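Local coordinates for Galactose/lactose metabolism regulatory protein GAL80 (Saccharomyces cerevisiae, PDB 3BTV), which represses the galactose and lactose metabolic genes by binding the activator GAL4 and blocking its transcriptional activation when no inducing sugar is present, at residues B[299-311]-B[316-325]. The protein carries 1 engineered substitution. Residues are numbered along the deposited sequence; the frame is centred on the assembly and turned at random.
Sequences IHGTKRDLKLEGD and EISNLVLYYS. Engineered in segment 299-311: Arg-304 (natural residue Gly).
An antiparallel beta hairpin in the large mixed sheet of the C-terminal domain pairs strand 305-310 with strand 319-324, and a classic beta bulge lies near its turn. Asp-305 with Tyr-323 and Lys-307 with Val-321 are hydrogen-bonded pairs; the bond from Lys-307 N to Val-321 O is 2.8 Å long. At the bulge, Glu-309 O accepts Ser-318 N at 2.9 Å, nearly straight (170°), and a weaker, bent bond from Asn-319 N, so one carbonyl serves two successive residues.

One face is aliphatic, as suits residues packed against helix 159-169. Leu-320 CD1 meets Leu-306 CG at 3.6 Å and also touches Leu-308, while Leu-308 CD2 lies 3.5 Å from Ile-317 CG2, the two side chains crossing at about a right angle. The other face is mixed. With CG beside its backbone N (chi1 -49°), Tyr-323 lays its ring along its own strand and over Val-321, whose CG1 sits under one ring face, offset toward the rim. The ring's edge meets Lys-307 CB, and Tyr-323 OH lies 3.4 Å from Lys-307 CE; the bent lysine chain carries NZ to a salt bridge with Asp-298. A serine in place of Tyr-323 would probably strip the ring from Val-321 CG1 and leave the methylenes of Lys-307 without their aromatic neighbour. Glu-309 and Asn-319 run side by side, joined by a weak bond from ND2 to OE1 (3.4 Å).

At the far end the engineered Arg-304 passes its aliphatic chain beside Tyr-324, NE 3.9 Å from CB; NH1 hydrogen-bonds to the backbone O of Tyr-172, whose ring also makes a cation-pi contact with the guanidinium. Backbone bonds thus set the register, leucines and Ile-317 make the helix-facing side apolar, and the other face mixes Tyr-323 and Val-321 with polar and charged groups.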
# COMPACT_ATOMS: atom_id res chain seq x y z
N ILE B 299 -5.01 -10.55 3.24
CA ILE B 299 -3.95 -11.27 3.94
C ILE B 299 -3.45 -12.41 3.05
O ILE B 299 -4.20 -13.29 2.70
CB ILE B 299 -4.45 -11.78 5.29
CG1 ILE B 299 -4.95 -10.58 6.11
CG2 ILE B 299 -3.35 -12.54 6.03
CD1 ILE B 299 -5.43 -10.92 7.48
N HIS B 300 -2.19 -12.35 2.63
CA HIS B 300 -1.66 -13.37 1.72
C HIS B 300 -0.86 -14.40 2.50
O HIS B 300 0.17 -14.06 3.13
CB HIS B 300 -0.79 -12.71 0.65
CG HIS B 300 -1.45 -11.54 -0.01
ND1 HIS B 300 -2.43 -11.69 -0.96
CD2 HIS B 300 -1.26 -10.20 0.15
CE1 HIS B 300 -2.83 -10.49 -1.37
NE2 HIS B 300 -2.14 -9.58 -0.71
N GLY B 301 -1.34 -15.64 2.50
CA GLY B 301 -0.70 -16.73 3.22
C GLY B 301 0.09 -17.62 2.29
O GLY B 301 -0.03 -17.51 1.08
N THR B 302 0.93 -18.49 2.84
CA THR B 302 1.68 -19.41 1.98
C THR B 302 0.79 -20.49 1.40
O THR B 302 1.13 -21.06 0.37
CB THR B 302 2.84 -20.08 2.73
OG1 THR B 302 2.34 -20.67 3.93
CG2 THR B 302 3.92 -19.04 3.11
N LYS B 303 -0.34 -20.77 2.05
CA LYS B 303 -1.27 -21.80 1.57
C LYS B 303 -2.56 -21.27 0.96
O LYS B 303 -3.06 -21.83 -0.01
CB LYS B 303 -1.66 -22.76 2.70
CG LYS B 303 -0.52 -23.64 3.21
CD LYS B 303 -0.99 -24.45 4.40
CE LYS B 303 0.18 -24.89 5.28
NZ LYS B 303 1.10 -25.83 4.60
N ARG B 304 -3.12 -20.21 1.54
CA ARG B 304 -4.36 -19.63 1.07
C ARG B 304 -4.32 -18.14 1.27
O ARG B 304 -3.52 -17.64 2.08
CB ARG B 304 -5.56 -20.17 1.85
CG ARG B 304 -5.89 -21.64 1.63
CD ARG B 304 -7.23 -21.97 2.31
NE ARG B 304 -7.60 -23.37 2.13
CZ ARG B 304 -7.05 -24.39 2.79
NH1 ARG B 304 -6.09 -24.16 3.69
NH2 ARG B 304 -7.45 -25.63 2.56
N ASP B 305 -5.17 -17.42 0.54
CA ASP B 305 -5.37 -16.00 0.79
C ASP B 305 -6.70 -15.80 1.49
O ASP B 305 -7.66 -16.55 1.27
CB ASP B 305 -5.38 -15.20 -0.51
CG ASP B 305 -3.99 -15.09 -1.13
OD1 ASP B 305 -3.00 -15.50 -0.49
OD2 ASP B 305 -3.90 -14.58 -2.27
N LEU B 306 -6.74 -14.77 2.32
CA LEU B 306 -7.95 -14.41 3.06
C LEU B 306 -8.20 -12.94 2.76
O LEU B 306 -7.28 -12.14 2.76
CB LEU B 306 -7.67 -14.60 4.55
CG LEU B 306 -8.72 -14.37 5.61
CD1 LEU B 306 -8.31 -15.16 6.85
CD2 LEU B 306 -8.76 -12.90 5.91
N LYS B 307 -9.45 -12.59 2.51
CA LYS B 307 -9.84 -11.21 2.27
C LYS B 307 -11.11 -10.83 3.05
O LYS B 307 -12.13 -11.54 3.01
CB LYS B 307 -10.05 -10.96 0.78
CG LYS B 307 -10.56 -9.56 0.46
CD LYS B 307 -11.37 -9.55 -0.85
CE LYS B 307 -10.47 -9.65 -2.07
NZ LYS B 307 -9.51 -8.50 -2.13
N LEU B 308 -11.03 -9.73 3.79
CA LEU B 308 -12.21 -9.19 4.47
C LEU B 308 -12.57 -7.89 3.77
O LEU B 308 -11.69 -7.08 3.51
CB LEU B 308 -11.88 -8.88 5.94
CG LEU B 308 -11.64 -10.08 6.86
CD1 LEU B 308 -10.40 -9.85 7.73
CD2 LEU B 308 -12.86 -10.35 7.73
N GLU B 309 -13.84 -7.70 3.46
CA GLU B 309 -14.27 -6.44 2.84
C GLU B 309 -15.49 -5.88 3.52
O GLU B 309 -16.21 -6.61 4.20
CB GLU B 309 -14.67 -6.63 1.38
CG GLU B 309 -13.77 -7.43 0.51
CD GLU B 309 -14.49 -7.78 -0.79
OE1 GLU B 309 -15.67 -8.20 -0.72
OE2 GLU B 309 -13.89 -7.59 -1.87
N GLY B 310 -15.74 -4.60 3.28
CA GLY B 310 -16.98 -3.99 3.74
C GLY B 310 -17.29 -2.67 3.07
O GLY B 310 -16.46 -2.10 2.36
N ASP B 311 -18.53 -2.23 3.27
CA ASP B 311 -18.96 -0.84 3.14
C ASP B 311 -19.68 -0.69 4.47
O ASP B 311 -20.88 -0.44 4.54
CB ASP B 311 -19.93 -0.66 1.97
CG ASP B 311 -19.26 -0.90 0.62
OD1 ASP B 311 -18.05 -1.19 0.60
OD2 ASP B 311 -19.94 -0.79 -0.43
N GLU B 316 -17.12 -1.14 7.88
CA GLU B 316 -17.45 -2.12 8.90
C GLU B 316 -17.00 -3.34 8.10
O GLU B 316 -16.75 -3.21 6.90
CB GLU B 316 -18.95 -2.18 9.16
CG GLU B 316 -19.42 -1.38 10.36
CD GLU B 316 -18.91 -1.95 11.68
OE1 GLU B 316 -18.82 -3.19 11.80
OE2 GLU B 316 -18.59 -1.17 12.60
N ILE B 317 -16.88 -4.51 8.71
CA ILE B 317 -16.58 -5.70 7.91
C ILE B 317 -17.87 -6.44 7.65
O ILE B 317 -18.66 -6.67 8.58
CB ILE B 317 -15.56 -6.64 8.59
CG1 ILE B 317 -14.22 -5.93 8.71
CG2 ILE B 317 -15.42 -7.93 7.79
CD1 ILE B 317 -13.65 -5.54 7.38
N SER B 318 -18.10 -6.81 6.40
CA SER B 318 -19.37 -7.41 6.03
C SER B 318 -19.18 -8.64 5.14
O SER B 318 -20.14 -9.27 4.73
CB SER B 318 -20.26 -6.38 5.33
OG SER B 318 -19.73 -6.05 4.06
N ASN B 319 -17.93 -8.99 4.86
CA ASN B 319 -17.65 -10.14 4.01
C ASN B 319 -16.27 -10.75 4.26
O ASN B 319 -15.29 -10.02 4.37
CB ASN B 319 -17.78 -9.73 2.54
CG ASN B 319 -18.00 -10.91 1.63
OD1 ASN B 319 -18.75 -11.83 1.95
ND2 ASN B 319 -17.36 -10.88 0.47
N LEU B 320 -16.20 -12.08 4.36
CA LEU B 320 -14.93 -12.81 4.46
C LEU B 320 -14.80 -13.87 3.36
O LEU B 320 -15.69 -14.71 3.17
CB LEU B 320 -14.78 -13.47 5.84
CG LEU B 320 -13.62 -14.47 6.04
CD1 LEU B 320 -12.27 -13.79 5.96
CD2 LEU B 320 -13.77 -15.15 7.38
N VAL B 321 -13.70 -13.81 2.64
CA VAL B 321 -13.44 -14.72 1.54
C VAL B 321 -12.10 -15.43 1.69
O VAL B 321 -11.09 -14.81 2.01
CB VAL B 321 -13.43 -13.97 0.19
CG1 VAL B 321 -13.39 -14.96 -0.95
CG2 VAL B 321 -14.67 -13.07 0.06
N LEU B 322 -12.09 -16.74 1.44
CA LEU B 322 -10.88 -17.54 1.45
C LEU B 322 -10.69 -18.18 0.10
O LEU B 322 -11.63 -18.74 -0.47
CB LEU B 322 -10.99 -18.66 2.48
CG LEU B 322 -10.70 -18.33 3.93
CD1 LEU B 322 -11.21 -19.47 4.77
CD2 LEU B 322 -9.20 -18.12 4.11
N TYR B 323 -9.44 -18.14 -0.37
CA TYR B 323 -9.10 -18.60 -1.72
C TYR B 323 -7.94 -19.55 -1.66
O TYR B 323 -6.90 -19.25 -1.05
CB TYR B 323 -8.62 -17.45 -2.60
CG TYR B 323 -9.45 -16.20 -2.64
CD1 TYR B 323 -10.31 -15.96 -3.70
CD2 TYR B 323 -9.31 -15.22 -1.66
CE1 TYR B 323 -11.04 -14.80 -3.78
CE2 TYR B 323 -10.03 -14.05 -1.74
CZ TYR B 323 -10.90 -13.84 -2.80
OH TYR B 323 -11.64 -12.69 -2.88
N TYR B 324 -8.09 -20.67 -2.35
CA TYR B 324 -7.05 -21.68 -2.49
C TYR B 324 -6.83 -21.98 -3.97
O TYR B 324 -7.76 -21.90 -4.77
CB TYR B 324 -7.46 -22.97 -1.78
CG TYR B 324 -6.63 -24.16 -2.22
CD1 TYR B 324 -5.38 -24.41 -1.67
CD2 TYR B 324 -7.08 -25.01 -3.23
CE1 TYR B 324 -4.62 -25.49 -2.08
CE2 TYR B 324 -6.32 -26.08 -3.65
CZ TYR B 324 -5.09 -26.32 -3.08
OH TYR B 324 -4.35 -27.40 -3.50
N SER B 325 -5.60 -22.35 -4.33
CA SER B 325 -5.32 -22.75 -5.71
C SER B 325 -4.39 -23.95 -5.84
O SER B 325 -3.55 -24.20 -4.98
CB SER B 325 -4.77 -21.57 -6.50
OG SER B 325 -3.55 -21.11 -5.95